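Local coordinates for protein endoglucanase family 5 (Clostridium acetobutylicum ATCC 824, PDB 6PZ7) that probably hydrolyses internal beta-1,4-glycosidic bonds in cellulose and other plant polysaccharides as a broad-specificity family 5 endoglucanase, at residues Leu98-Asp103 against Lys123-Ile128; Phe141-Glu146 against Ile190-Tyr195. All coordinates share one frame; numbering follows the deposited sequence.

Interaction 1. Residues Leu98-Asp103 against Lys123-Ile128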
loop_
_atom_site.group_PDB
_atom_site.type_symbol
_atom_site.label_atom_id
_atom_site.label_comp_id
_atom_site.label_asym_id
_atom_site.label_seq_id
_atom_site.Cartn_x
_atom_site.Cartn_y
_atom_site.Cartn_z
ATOM N N LEU A 98 -0.010 1.685 7.998
ATOM C CA LEU A 98 1.392 1.986 8.265
ATOM C C LEU A 98 2.218 0.800 7.798
ATOM O O LEU A 98 1.958 -0.331 8.228
ATOM C CB LEU A 98 1.583 2.225 9.764
ATOM C CG LEU A 98 3.007 2.485 10.211
ATOM C CD1 LEU A 98 3.561 3.769 9.669
ATOM C CD2 LEU A 98 3.126 2.486 11.720
ATOM N N ASN A 99 3.219 1.048 6.955
ATOM C CA ASN A 99 3.987 -0.070 6.372
ATOM C C ASN A 99 5.487 0.059 6.607
ATOM O O ASN A 99 5.980 0.955 7.304
ATOM C CB ASN A 99 3.662 -0.273 4.888
ATOM C CG ASN A 99 4.326 0.715 3.963
ATOM O OD1 ASN A 99 5.110 1.551 4.388
ATOM N ND2 ASN A 99 4.039 0.604 2.663
ATOM N N THR A 100 6.233 -0.911 6.030
ATOM C CA THR A 100 7.591 -0.676 5.559
ATOM C C THR A 100 7.529 -0.536 4.043
ATOM O O THR A 100 6.679 -1.145 3.390
ATOM C CB THR A 100 8.569 -1.790 5.956
ATOM O OG1 THR A 100 8.295 -3.019 5.241
ATOM C CG2 THR A 100 8.558 -2.081 7.457
ATOM N N HIS A 101 8.423 0.288 3.478
ATOM C CA HIS A 101 8.264 0.744 2.090
ATOM C C HIS A 101 9.532 0.445 1.329
ATOM O O HIS A 101 9.802 -0.739 1.027
ATOM C CB HIS A 101 7.671 2.144 1.960
ATOM C CG HIS A 101 6.952 2.341 0.678
ATOM N ND1 HIS A 101 5.659 1.912 0.494
ATOM C CD2 HIS A 101 7.354 2.908 -0.487
ATOM C CE1 HIS A 101 5.305 2.218 -0.746
ATOM N NE2 HIS A 101 6.303 2.853 -1.344
ATOM N N HIS A 102 10.322 1.451 0.968
ATOM C CA HIS A 102 11.555 1.264 0.164
ATOM C C HIS A 102 12.692 0.780 1.058
ATOM O O HIS A 102 13.644 1.502 1.365
ATOM C CB HIS A 102 11.968 2.552 -0.530
ATOM C CG HIS A 102 10.998 3.068 -1.536
ATOM N ND1 HIS A 102 10.417 2.288 -2.502
ATOM C CD2 HIS A 102 10.481 4.308 -1.719
ATOM C CE1 HIS A 102 9.579 3.019 -3.233
ATOM N NE2 HIS A 102 9.627 4.259 -2.790
ATOM N N ASP A 103 12.551 -0.481 1.464
ATOM C CA ASP A 103 13.394 -1.182 2.434
ATOM C C ASP A 103 14.009 -2.440 1.828
ATOM O O ASP A 103 14.471 -3.327 2.552
ATOM C CB ASP A 103 12.598 -1.382 3.731
ATOM C CG ASP A 103 12.509 -0.079 4.541
ATOM O OD1 ASP A 103 13.582 0.432 4.879
ATOM O OD2 ASP A 103 11.384 0.404 4.816
ATOM N N LYS A 123 13.715 -7.219 14.630
ATOM C CA LYS A 123 14.086 -6.077 15.462
ATOM C C LYS A 123 13.334 -4.817 15.058
ATOM O O LYS A 123 12.882 -4.035 15.903
ATOM C CB LYS A 123 15.599 -5.817 15.368
ATOM C CG LYS A 123 16.446 -6.528 16.404
ATOM C CD LYS A 123 16.510 -8.060 16.198
ATOM C CE LYS A 123 17.518 -8.721 17.181
ATOM N NZ LYS A 123 17.543 -10.174 16.983
ATOM N N VAL A 124 13.217 -4.584 13.756
ATOM C CA VAL A 124 12.589 -3.358 13.247
ATOM C C VAL A 124 11.076 -3.371 13.478
ATOM O O VAL A 124 10.535 -2.429 14.056
ATOM C CB VAL A 124 12.966 -3.125 11.769
ATOM C CG1 VAL A 124 12.151 -2.016 11.159
ATOM C CG2 VAL A 124 14.449 -2.832 11.648
ATOM N N TRP A 125 10.376 -4.433 13.062
ATOM C CA TRP A 125 8.943 -4.508 13.354
ATOM C C TRP A 125 8.670 -4.550 14.852
ATOM O O TRP A 125 7.633 -4.052 15.309
ATOM C CB TRP A 125 8.230 -5.662 12.632
ATOM C CG TRP A 125 7.553 -5.233 11.367
ATOM C CD1 TRP A 125 7.874 -5.545 10.090
ATOM C CD2 TRP A 125 6.469 -4.307 11.283
ATOM N NE1 TRP A 125 7.048 -4.920 9.209
ATOM C CE2 TRP A 125 6.185 -4.123 9.921
ATOM C CE3 TRP A 125 5.707 -3.596 12.234
ATOM C CZ2 TRP A 125 5.185 -3.249 9.489
ATOM C CZ3 TRP A 125 4.704 -2.770 11.794
ATOM C CH2 TRP A 125 4.456 -2.590 10.433
ATOM N N GLY A 126 9.566 -5.102 15.678
ATOM C CA GLY A 126 9.323 -5.073 17.117
ATOM C C GLY A 126 9.235 -3.654 17.637
ATOM O O GLY A 126 8.368 -3.309 18.442
ATOM N N GLN A 127 10.123 -2.778 17.156
ATOM C CA GLN A 127 10.094 -1.384 17.577
ATOM C C GLN A 127 8.880 -0.629 17.018
ATOM O O GLN A 127 8.258 0.162 17.718
ATOM C CB GLN A 127 11.394 -0.692 17.161
ATOM C CG GLN A 127 12.610 -1.145 17.937
ATOM C CD GLN A 127 13.871 -0.644 17.295
ATOM O OE1 GLN A 127 14.292 0.484 17.573
ATOM N NE2 GLN A 127 14.416 -1.419 16.390
ATOM N N ILE A 128 8.561 -0.812 15.737
ATOM C CA ILE A 128 7.397 -0.135 15.160
ATOM C C ILE A 128 6.134 -0.576 15.891
ATOM O O ILE A 128 5.323 0.233 16.345
ATOM C CB ILE A 128 7.272 -0.415 13.652
ATOM C CG1 ILE A 128 8.494 0.013 12.841
ATOM C CG2 ILE A 128 5.985 0.267 13.067
ATOM C CD1 ILE A 128 8.519 -0.589 11.431
#
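Thr-100 meets the pyrrole part of Trp-125 with its methyl group, CG2 lying 3.7 Å from NE1 and coming in at a slant to the ring. With chi1 at 70°, CG2 stands anti to the carbonyl carbon and beside the backbone N, which points the methyl at the indole. Leu-98 meets the indole through its backbone, O lying at the ring edge, near the plane, 4.0 Å from CH2, and meets Ile-128 through its side chain, CD2 to CG2 at 3.9 Å. Ile-128 also sets CD1 over one face of the same indole, offset toward its rim, a contact within the helix. Helix 161-180 adds Ala-174, Thr-177 and Ile-178 around the Trp-125 ring. Both polar tips turn to the loop after strand 139-142, where NE1 of Trp-125 and OG1 of Thr-100 are hydrogen-bonded to O of Thr-143. On either side of Thr-100 in the chain, ND2 of Asn-99 and ND1 of His-101 are joined by a 3.0 Å hydrogen bond in the imidazole plane, and OD1 of Asn-99 takes the N-H of Val-60. In this beta-alpha-beta unit of a TIM barrel the direct contact is largely van der Waals, and one carbonyl oxygen satisfies both the buried indole N-H and the threonine hydroxyl.

Interaction 2. Residues Phe141-Glu146 against Ile190-Tyr195. Unlike the reference sequence in segment 141-146: Gln-142 (reference Glu). With EDO (1,2-ethanediol), chain C.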
loop_
_atom_site.group_PDB
_atom_site.type_symbol
_atom_site.label_atom_id
_atom_site.label_comp_id
_atom_site.label_asym_id
_atom_site.label_seq_id
_atom_site.Cartn_x
_atom_site.Cartn_y
_atom_site.Cartn_z
ATOM N N PHE A 141 -1.425 -2.448 10.158
ATOM C CA PHE A 141 -0.029 -2.593 9.779
ATOM C C PHE A 141 0.050 -3.345 8.459
ATOM O O PHE A 141 -0.663 -4.326 8.271
ATOM C CB PHE A 141 0.789 -3.361 10.837
ATOM C CG PHE A 141 0.962 -2.668 12.165
ATOM C CD1 PHE A 141 0.791 -1.321 12.342
ATOM C CD2 PHE A 141 1.313 -3.419 13.259
ATOM C CE1 PHE A 141 0.956 -0.741 13.601
ATOM C CE2 PHE A 141 1.451 -2.860 14.515
ATOM C CZ PHE A 141 1.322 -1.519 14.686
ATOM N N GLN A 142 0.945 -2.930 7.566
ATOM C CA GLN A 142 1.222 -3.640 6.322
ATOM C C GLN A 142 2.698 -4.049 6.412
ATOM O O GLN A 142 3.585 -3.202 6.541
ATOM C CB GLN A 142 0.940 -2.730 5.146
ATOM C CG GLN A 142 1.393 -3.255 3.810
ATOM C CD GLN A 142 1.313 -2.189 2.722
ATOM O OE1 GLN A 142 2.337 -1.898 2.048
ATOM N NE2 GLN A 142 0.197 -1.632 2.533
ATOM N N THR A 143 2.962 -5.345 6.390
ATOM C CA THR A 143 4.289 -5.844 6.759
ATOM C C THR A 143 5.392 -5.352 5.845
ATOM O O THR A 143 6.467 -4.958 6.316
ATOM C CB THR A 143 4.254 -7.377 6.784
ATOM O OG1 THR A 143 3.809 -7.823 5.514
ATOM C CG2 THR A 143 3.369 -7.915 7.901
ATOM N N LEU A 144 5.133 -5.395 4.535
ATOM C CA LEU A 144 6.083 -5.155 3.469
ATOM C C LEU A 144 5.328 -4.476 2.343
ATOM O O LEU A 144 4.118 -4.675 2.179
ATOM C CB LEU A 144 6.662 -6.472 2.955
ATOM C CG LEU A 144 7.341 -7.397 3.977
ATOM C CD1 LEU A 144 7.605 -8.746 3.367
ATOM C CD2 LEU A 144 8.629 -6.750 4.446
ATOM N N ASN A 145 6.047 -3.719 1.503
ATOM C CA ASN A 145 5.427 -3.003 0.382
ATOM C C ASN A 145 5.432 -3.861 -0.885
ATOM O O ASN A 145 4.430 -4.504 -1.217
ATOM C CB ASN A 145 6.173 -1.680 0.167
ATOM C CG ASN A 145 5.704 -0.973 -1.068
ATOM O OD1 ASN A 145 4.511 -0.868 -1.290
ATOM N ND2 ASN A 145 6.607 -0.462 -1.862
ATOM N N GLU A 146 6.547 -3.887 -1.603
ATOM C CA GLU A 146 6.714 -4.658 -2.830
ATOM C C GLU A 146 7.992 -5.484 -2.709
ATOM O O GLU A 146 9.010 -5.226 -3.379
ATOM C CB GLU A 146 6.777 -3.725 -4.028
ATOM C CG GLU A 146 5.428 -3.043 -4.271
ATOM C CD GLU A 146 5.376 -2.146 -5.458
ATOM O OE1 GLU A 146 6.420 -1.938 -6.127
ATOM O OE2 GLU A 146 4.292 -1.569 -5.756
ATOM N N ILE A 190 -3.735 -6.876 9.781
ATOM C CA ILE A 190 -2.409 -6.833 9.169
ATOM C C ILE A 190 -2.535 -7.165 7.700
ATOM O O ILE A 190 -3.110 -8.197 7.350
ATOM C CB ILE A 190 -1.403 -7.782 9.866
ATOM C CG1 ILE A 190 -1.263 -7.471 11.353
ATOM C CG2 ILE A 190 -0.048 -7.692 9.171
ATOM C CD1 ILE A 190 -0.496 -8.499 12.171
ATOM N N MET A 191 -1.979 -6.312 6.847
ATOM C CA MET A 191 -1.884 -6.567 5.414
ATOM C C MET A 191 -0.533 -7.188 5.082
ATOM O O MET A 191 0.508 -6.736 5.575
ATOM C CB MET A 191 -2.053 -5.269 4.621
ATOM C CG MET A 191 -3.483 -4.788 4.576
ATOM S SD MET A 191 -3.715 -3.062 4.042
ATOM C CE MET A 191 -2.981 -3.110 2.420
ATOM N N VAL A 192 -0.540 -8.214 4.222
ATOM C CA VAL A 192 0.689 -8.875 3.746
ATOM C C VAL A 192 0.648 -8.985 2.228
ATOM O O VAL A 192 -0.402 -9.370 1.670
ATOM C CB VAL A 192 0.885 -10.273 4.362
ATOM C CG1 VAL A 192 0.963 -10.164 5.873
ATOM C CG2 VAL A 192 -0.176 -11.309 3.927
ATOM N N PRO A 193 1.737 -8.636 1.531
ATOM C CA PRO A 193 1.745 -8.730 0.067
ATOM C C PRO A 193 2.290 -10.056 -0.441
ATOM O O PRO A 193 3.033 -10.764 0.246
ATOM C CB PRO A 193 2.713 -7.597 -0.333
ATOM C CG PRO A 193 3.755 -7.643 0.788
ATOM C CD PRO A 193 2.951 -7.940 2.044
ATOM N N THR A 194 1.935 -10.349 -1.702
ATOM C CA THR A 194 2.649 -11.269 -2.573
ATOM C C THR A 194 4.029 -10.669 -2.903
ATOM O O THR A 194 4.334 -9.507 -2.598
ATOM C CB THR A 194 1.843 -11.447 -3.852
ATOM O OG1 THR A 194 1.660 -10.139 -4.394
ATOM C CG2 THR A 194 0.493 -12.116 -3.635
ATOM N N TYR A 195 4.838 -11.444 -3.627
ATOM C CA TYR A 195 6.084 -10.946 -4.220
ATOM C C TYR A 195 5.752 -9.696 -5.025
ATOM O O TYR A 195 4.898 -9.723 -5.905
ATOM C CB TYR A 195 6.678 -12.021 -5.154
ATOM C CG TYR A 195 7.999 -11.579 -5.770
ATOM C CD1 TYR A 195 8.041 -10.740 -6.856
ATOM C CD2 TYR A 195 9.212 -12.019 -5.244
ATOM C CE1 TYR A 195 9.237 -10.308 -7.408
ATOM C CE2 TYR A 195 10.420 -11.587 -5.791
ATOM C CZ TYR A 195 10.427 -10.752 -6.876
ATOM O OH TYR A 195 11.617 -10.301 -7.428
HETATM C C1 EDO C . 5.747 0.290 -8.860
HETATM O O1 EDO C . 6.447 0.252 -7.606
HETATM C C2 EDO C . 4.247 0.367 -8.647
HETATM O O2 EDO C . 3.738 -0.896 -8.213
#
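Phe-141 and Gln-142 pair in parallel with Ile-190 and Met-191, the two segments running 10° apart as adjacent strands of the barrel. N of Met-191 bonds O of Phe-141 at 2.8 Å, and N of Thr-143 bonds O of Met-191 at 2.9 Å; each acceptor also receives a CA-H contact, from Ile-190 and Gln-142 respectively. After Gln-142 the first segment leaves the strand.

Gln-142, where the reference sequence has Glu, and Met-191 share the barrel-interior face. The methionine tail bends (chi3 59°) to bring CE 3.5 Å from NE2 of Gln-142, whose OE1 is held by Arg-57 and Asn-99. On the face of Phe-141 and Ile-190, the side chains of Thr-143 and Ile-190 cross at about a right angle, CG2 to CG2 at 3.7 Å, while OG1 of Thr-143 is hydrogen-bonded to OD1 of Asn-171. The Pro-193 ring then lies against the loop, its CG 3.3 Å from O of Leu-144.

At the end of the segment, Glu-146 holds 1,2-ethanediol, probably from the crystallisation liquor, at both carboxylate oxygens: O1 of the diol bonds OE1 at 2.6 Å and O2 bonds OE2 at 2.6 Å. OE2 also bonds ND1 of His-221. Asn-145 followed by Glu-146 after the fourth strand is consistent with the family 5 position of the general acid/base. The pairing and the proline contact lie at the start of the loop that carries this carboxylate, and the diol shows that it can engage two hydroxyls at once.

In the fold
The two contacts meet along the seam between strands 95-99 and 139-142, their centres about 11 Å apart. Interaction 1 packs the third strand of the barrel against the helix that leads into the fourth, and interaction 2 pairs that fourth strand with the fifth. O of Leu-98 lies 2.9 Å from N of Gln-142, a probable hydrogen bond that continues the sheet. Where the strands give way to loops, CE1 of His-101 packs 3.2 Å from ND2 of Asn-145. NH2 of Arg-57 is hydrogen-bonded to OE1 of Gln-142 and OD1 of Asn-145, and Asn-99 and His-101 also touch this arginine, linking both contacts next to Glu-146, in what is probably the active-site cleft.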